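Local coordinates for MutT/nudix family protein (Streptococcus pneumoniae, PDB 4HFQ), which hydrolyses UDP-linked precursors of peptidoglycan biosynthesis as a Nudix-family UDP-X diphosphatase, at residues D26-D29 with R30-Y33; W191-Q195 with G196-Q200. All coordinates share one frame; numbering follows the deposited sequence.

Interaction 1: residues D26-D29 with R30-Y33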
loop_
_atom_site.group_PDB
_atom_site.type_symbol
_atom_site.label_atom_id
_atom_site.label_comp_id
_atom_site.label_asym_id
_atom_site.label_seq_id
_atom_site.Cartn_x
_atom_site.Cartn_y
_atom_site.Cartn_z
ATOM N N ASP A 26 18.733 13.101 -14.578
ATOM C CA ASP A 26 19.088 14.421 -15.087
ATOM C C ASP A 26 19.079 15.459 -13.979
ATOM O O ASP A 26 18.104 15.541 -13.225
ATOM C CB ASP A 26 18.125 14.847 -16.191
ATOM C CG ASP A 26 18.501 16.189 -16.784
ATOM O OD1 ASP A 26 18.060 17.220 -16.251
ATOM O OD2 ASP A 26 19.264 16.199 -17.773
ATOM N N PRO A 27 20.146 16.274 -13.866
ATOM C CA PRO A 27 20.213 17.237 -12.768
ATOM C C PRO A 27 19.142 18.321 -12.807
ATOM O O PRO A 27 18.735 18.790 -11.752
ATOM C CB PRO A 27 21.613 17.869 -12.899
ATOM C CG PRO A 27 22.068 17.551 -14.274
ATOM C CD PRO A 27 21.375 16.281 -14.696
ATOM N N PHE A 28 18.656 18.698 -13.992
ATOM C CA PHE A 28 17.602 19.702 -14.049
ATOM C C PHE A 28 16.257 19.105 -13.663
ATOM O O PHE A 28 15.478 19.775 -13.005
ATOM C CB PHE A 28 17.532 20.391 -15.415
ATOM C CG PHE A 28 18.776 21.165 -15.763
ATOM C CD1 PHE A 28 19.816 20.544 -16.450
ATOM C CD2 PHE A 28 18.908 22.503 -15.414
ATOM C CE1 PHE A 28 20.968 21.245 -16.781
ATOM C CE2 PHE A 28 20.063 23.217 -15.749
ATOM C CZ PHE A 28 21.090 22.582 -16.427
ATOM N N ASP A 29 16.016 17.847 -14.019
ATOM C CA ASP A 29 14.811 17.155 -13.526
ATOM C C ASP A 29 14.877 16.982 -12.006
ATOM O O ASP A 29 13.903 17.233 -11.315
ATOM C CB ASP A 29 14.628 15.806 -14.213
ATOM C CG ASP A 29 14.076 15.942 -15.621
ATOM O OD1 ASP A 29 13.062 16.658 -15.798
ATOM O OD2 ASP A 29 14.639 15.315 -16.541
ATOM N N ARG A 30 16.054 16.621 -11.483
ATOM C CA ARG A 30 16.215 16.515 -10.021
ATOM C C ARG A 30 15.805 17.834 -9.357
ATOM O O ARG A 30 15.045 17.837 -8.395
ATOM C CB ARG A 30 17.654 16.156 -9.651
ATOM C CG ARG A 30 17.899 16.175 -8.154
ATOM C CD ARG A 30 19.251 15.559 -7.813
ATOM N NE ARG A 30 19.467 15.626 -6.371
ATOM C CZ ARG A 30 18.973 14.747 -5.489
ATOM N NH1 ARG A 30 18.284 13.692 -5.888
ATOM N NH2 ARG A 30 19.211 14.920 -4.196
ATOM N N GLU A 31 16.305 18.951 -9.882
ATOM C CA GLU A 31 15.992 20.252 -9.321
ATOM C C GLU A 31 14.503 20.551 -9.380
ATOM O O GLU A 31 13.952 21.101 -8.447
ATOM C CB GLU A 31 16.746 21.333 -10.068
ATOM C CG GLU A 31 16.554 22.703 -9.459
ATOM C CD GLU A 31 17.382 23.753 -10.165
ATOM O OE1 GLU A 31 17.563 23.640 -11.400
ATOM O OE2 GLU A 31 17.857 24.683 -9.479
ATOM N N ARG A 32 13.860 20.177 -10.483
ATOM C CA ARG A 32 12.401 20.349 -10.615
ATOM C C ARG A 32 11.652 19.598 -9.514
ATOM O O ARG A 32 10.768 20.177 -8.869
ATOM C CB ARG A 32 11.896 19.901 -11.980
ATOM C CG ARG A 32 12.288 20.809 -13.119
ATOM C CD ARG A 32 11.904 20.195 -14.471
ATOM N NE ARG A 32 12.582 21.026 -15.416
ATOM C CZ ARG A 32 13.482 20.639 -16.301
ATOM N NH1 ARG A 32 13.724 19.347 -16.558
ATOM N NH2 ARG A 32 14.029 21.584 -17.023
ATOM N N TYR A 33 12.007 18.328 -9.283
ATOM C CA TYR A 33 11.357 17.580 -8.220
ATOM C C TYR A 33 11.653 18.185 -6.849
ATOM O O TYR A 33 10.773 18.225 -6.001
ATOM C CB TYR A 33 11.727 16.100 -8.258
ATOM C CG TYR A 33 11.291 15.357 -9.502
ATOM C CD1 TYR A 33 9.930 15.240 -9.836
ATOM C CD2 TYR A 33 12.223 14.723 -10.310
ATOM C CE1 TYR A 33 9.527 14.541 -10.972
ATOM C CE2 TYR A 33 11.834 14.039 -11.453
ATOM C CZ TYR A 33 10.491 13.927 -11.760
ATOM O OH TYR A 33 10.101 13.208 -12.877
HETATM O O HOH W 1 16.163 18.605 -17.951
HETATM O O HOH W 2 15.603 22.693 -13.134
#
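R32 reaches back along the first turn of helix 27-47 to D29, an i to i+3 salt bridge just beyond the N-cap residue D26. Its CB lies 3.4 Å from D29 O, and CG passes 3.4 Å from F28 O. CG stands beside the backbone N (chi1 -71°), and the chain then runs extended to NE, which carries the guanidinium back over the start of the helix. F28 O lies over one face of that group, toward its rim. At the tip, R32 NH1 donates to D29 OD1 at 2.9 Å; the oxygen sits in the guanidinium plane, but the nitrogen meets it from above the carboxylate, the two planes being 69° apart. NH2 reaches F28 CB at 4.0 Å. D29 OD1 is shared with Y33 OH of the second subunit, and Y33 OH of this chain bonds with R32 NE of that subunit, so the pair belongs to the dimer interface. D26 caps the turn: its OD1 accepts from D29 N at 3.1 Å through the anti lone pair and, weakly, from F28 N. A water bridges cap and arginine, giving a hydrogen to D26 OD1 and accepting from R32 NH1, each at 2.9 Å.

Interaction 2: residues W191-Q195 with G196-Q200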
loop_
_atom_site.group_PDB
_atom_site.type_symbol
_atom_site.label_atom_id
_atom_site.label_comp_id
_atom_site.label_asym_id
_atom_site.label_seq_id
_atom_site.Cartn_x
_atom_site.Cartn_y
_atom_site.Cartn_z
ATOM N N TRP A 191 -16.074 -9.595 11.089
ATOM C CA TRP A 191 -16.919 -10.593 11.713
ATOM C C TRP A 191 -17.622 -11.451 10.691
ATOM O O TRP A 191 -17.681 -12.677 10.832
ATOM C CB TRP A 191 -17.907 -9.888 12.636
ATOM C CG TRP A 191 -18.869 -10.797 13.350
ATOM C CD1 TRP A 191 -20.175 -11.087 12.986
ATOM C CD2 TRP A 191 -18.635 -11.524 14.586
ATOM N NE1 TRP A 191 -20.746 -11.953 13.888
ATOM C CE2 TRP A 191 -19.877 -12.243 14.881
ATOM C CE3 TRP A 191 -17.559 -11.647 15.459
ATOM C CZ2 TRP A 191 -20.010 -13.046 16.002
ATOM C CZ3 TRP A 191 -17.705 -12.459 16.586
ATOM C CH2 TRP A 191 -18.905 -13.146 16.848
ATOM N N GLN A 192 -18.122 -10.823 9.625
ATOM C CA GLN A 192 -18.772 -11.567 8.556
ATOM C C GLN A 192 -17.806 -12.510 7.827
ATOM O O GLN A 192 -18.160 -13.647 7.504
ATOM C CB GLN A 192 -19.471 -10.614 7.578
ATOM C CG GLN A 192 -20.616 -9.809 8.205
ATOM C CD GLN A 192 -21.691 -10.682 8.833
ATOM O OE1 GLN A 192 -22.161 -10.408 9.956
ATOM N NE2 GLN A 192 -22.056 -11.743 8.149
ATOM N N VAL A 193 -16.574 -12.054 7.566
ATOM C CA VAL A 193 -15.566 -12.933 6.946
ATOM C C VAL A 193 -15.204 -14.090 7.895
ATOM O O VAL A 193 -15.167 -15.256 7.506
ATOM C CB VAL A 193 -14.273 -12.163 6.581
ATOM C CG1 VAL A 193 -13.256 -13.109 5.947
ATOM C CG2 VAL A 193 -14.555 -11.014 5.630
ATOM N N TYR A 194 -14.973 -13.735 9.154
ATOM C CA TYR A 194 -14.587 -14.708 10.175
ATOM C C TYR A 194 -15.623 -15.836 10.308
ATOM O O TYR A 194 -15.256 -17.000 10.448
ATOM C CB TYR A 194 -14.380 -13.995 11.515
ATOM C CG TYR A 194 -14.245 -14.940 12.685
ATOM C CD1 TYR A 194 -13.068 -15.651 12.885
ATOM C CD2 TYR A 194 -15.299 -15.138 13.573
ATOM C CE1 TYR A 194 -12.942 -16.544 13.940
ATOM C CE2 TYR A 194 -15.174 -16.013 14.646
ATOM C CZ TYR A 194 -14.000 -16.710 14.809
ATOM O OH TYR A 194 -13.855 -17.597 15.866
ATOM N N GLN A 195 -16.906 -15.461 10.266
ATOM C CA GLN A 195 -18.007 -16.416 10.402
ATOM C C GLN A 195 -18.328 -17.138 9.086
ATOM O O GLN A 195 -19.286 -17.916 9.033
ATOM C CB GLN A 195 -19.270 -15.712 10.921
ATOM C CG GLN A 195 -19.126 -15.004 12.266
ATOM C CD GLN A 195 -18.941 -15.965 13.425
ATOM O OE1 GLN A 195 -19.034 -17.170 13.257
ATOM N NE2 GLN A 195 -18.669 -15.429 14.609
ATOM N N GLY A 196 -17.548 -16.880 8.034
ATOM C CA GLY A 196 -17.703 -17.568 6.749
ATOM C C GLY A 196 -18.930 -17.141 5.963
ATOM O O GLY A 196 -19.363 -17.860 5.056
ATOM N N HIS A 197 -19.475 -15.971 6.284
ATOM C CA HIS A 197 -20.638 -15.447 5.571
ATOM C C HIS A 197 -20.253 -14.769 4.289
ATOM O O HIS A 197 -21.096 -14.485 3.441
ATOM C CB HIS A 197 -21.405 -14.477 6.456
ATOM C CG HIS A 197 -21.905 -15.082 7.754
ATOM N ND1 HIS A 197 -22.433 -14.333 8.733
ATOM C CD2 HIS A 197 -21.941 -16.403 8.209
ATOM C CE1 HIS A 197 -22.782 -15.124 9.768
ATOM N NE2 HIS A 197 -22.493 -16.388 9.440
ATOM N N ARG A 198 -18.961 -14.500 4.124
ATOM C CA ARG A 198 -18.435 -13.962 2.870
ATOM C C ARG A 198 -16.968 -14.314 2.830
ATOM O O ARG A 198 -16.418 -14.726 3.844
ATOM C CB ARG A 198 -18.615 -12.456 2.789
ATOM C CG ARG A 198 -17.996 -11.710 3.959
ATOM C CD ARG A 198 -17.623 -10.303 3.551
ATOM N NE ARG A 198 -16.570 -10.344 2.541
ATOM C CZ ARG A 198 -16.335 -9.391 1.651
ATOM N NH1 ARG A 198 -17.082 -8.289 1.640
ATOM N NH2 ARG A 198 -15.350 -9.535 0.784
ATOM N N GLY A 199 -16.351 -14.163 1.665
ATOM C CA GLY A 199 -14.937 -14.458 1.498
ATOM C C GLY A 199 -14.055 -13.310 1.958
ATOM O O GLY A 199 -14.521 -12.239 2.376
ATOM N N GLN A 200 -12.762 -13.567 1.874
ATOM C CA GLN A 200 -11.730 -12.589 2.175
ATOM C C GLN A 200 -12.030 -11.208 1.580
ATOM O O GLN A 200 -12.384 -11.095 0.402
ATOM C CB GLN A 200 -10.426 -13.114 1.591
ATOM C CG GLN A 200 -9.244 -12.220 1.919
ATOM C CD GLN A 200 -7.958 -12.912 1.574
ATOM O OE1 GLN A 200 -7.320 -13.534 2.435
ATOM N NE2 GLN A 200 -7.586 -12.850 0.303
HETATM O O HOH W 3 -14.451 -16.420 4.676
#
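H197 folds back over the C-terminal end of helix 184-194 and meets two side chains there, Q192 of the last turn and Q195 just after it. Q195 CB lies over one face of the imidazole, 3.7 Å from the ring centroid and 15° off its normal, a CH-pi contact. Q192 comes instead to the ring edge: NE2 lies near the ring plane, 2.7 Å from H197 ND1, but the N-H...N angle of 123° makes this a weak hydrogen bond. The glutamine chain is bent at its second torsion, which brings the amide up to the ring, the two planes 40° apart.

The backbone sets this geometry through a Schellman motif. G196 has positive phi, a conformation that favours glycine, and two bonds return to the last turn: H197 N to Q192 O at 2.9 Å, nearly in line with the carbonyl, and G196 N to V193 O, where the donor stands well above the carbonyl plane.

Beyond the turn, R198 bends at chi3 and lays its aliphatic chain against V193, with CD 3.8 Å from V193 CG2. Its NE donates to G199 O at 2.8 Å, in the carbonyl plane, which fixes the outgoing loop against its own side chain. V193 also packs on L128 of strand 120-132, and V193 O is gripped by R126 NH1 of that strand as well as by G196 N and a water that also donates to R198 O. Y194 and W191 meet W75 of strand 69-78.

The helix end is thus stopped by main-chain bonds and tied to the sheet of the Nudix domain by V193 together with W191 and Y194. If the weak bond from Q192 NE2 is real, H197 ND1 is its acceptor, consistent with a neutral imidazole whose proton sits on NE2.

In the fold
The two contacts treat opposite ends of different helices: interaction 1 begins helix 27-47 in the N-terminal helical region, whereas interaction 2 ends helix 184-194 against the Nudix sheet. Their centres are 49 Å apart, on opposite sides of the chain's centre, and they share no element. Interaction 1 is partly buried, with D29 and Y33 covered at the subunit interface, and its chemistry is ionic, with a carboxylate cap. Interaction 2 is a surface contact in which only V193 is buried; a glycine-centred backbone cap, an imidazole contact and aliphatic packing replace charge pairing. Both also use bridging water.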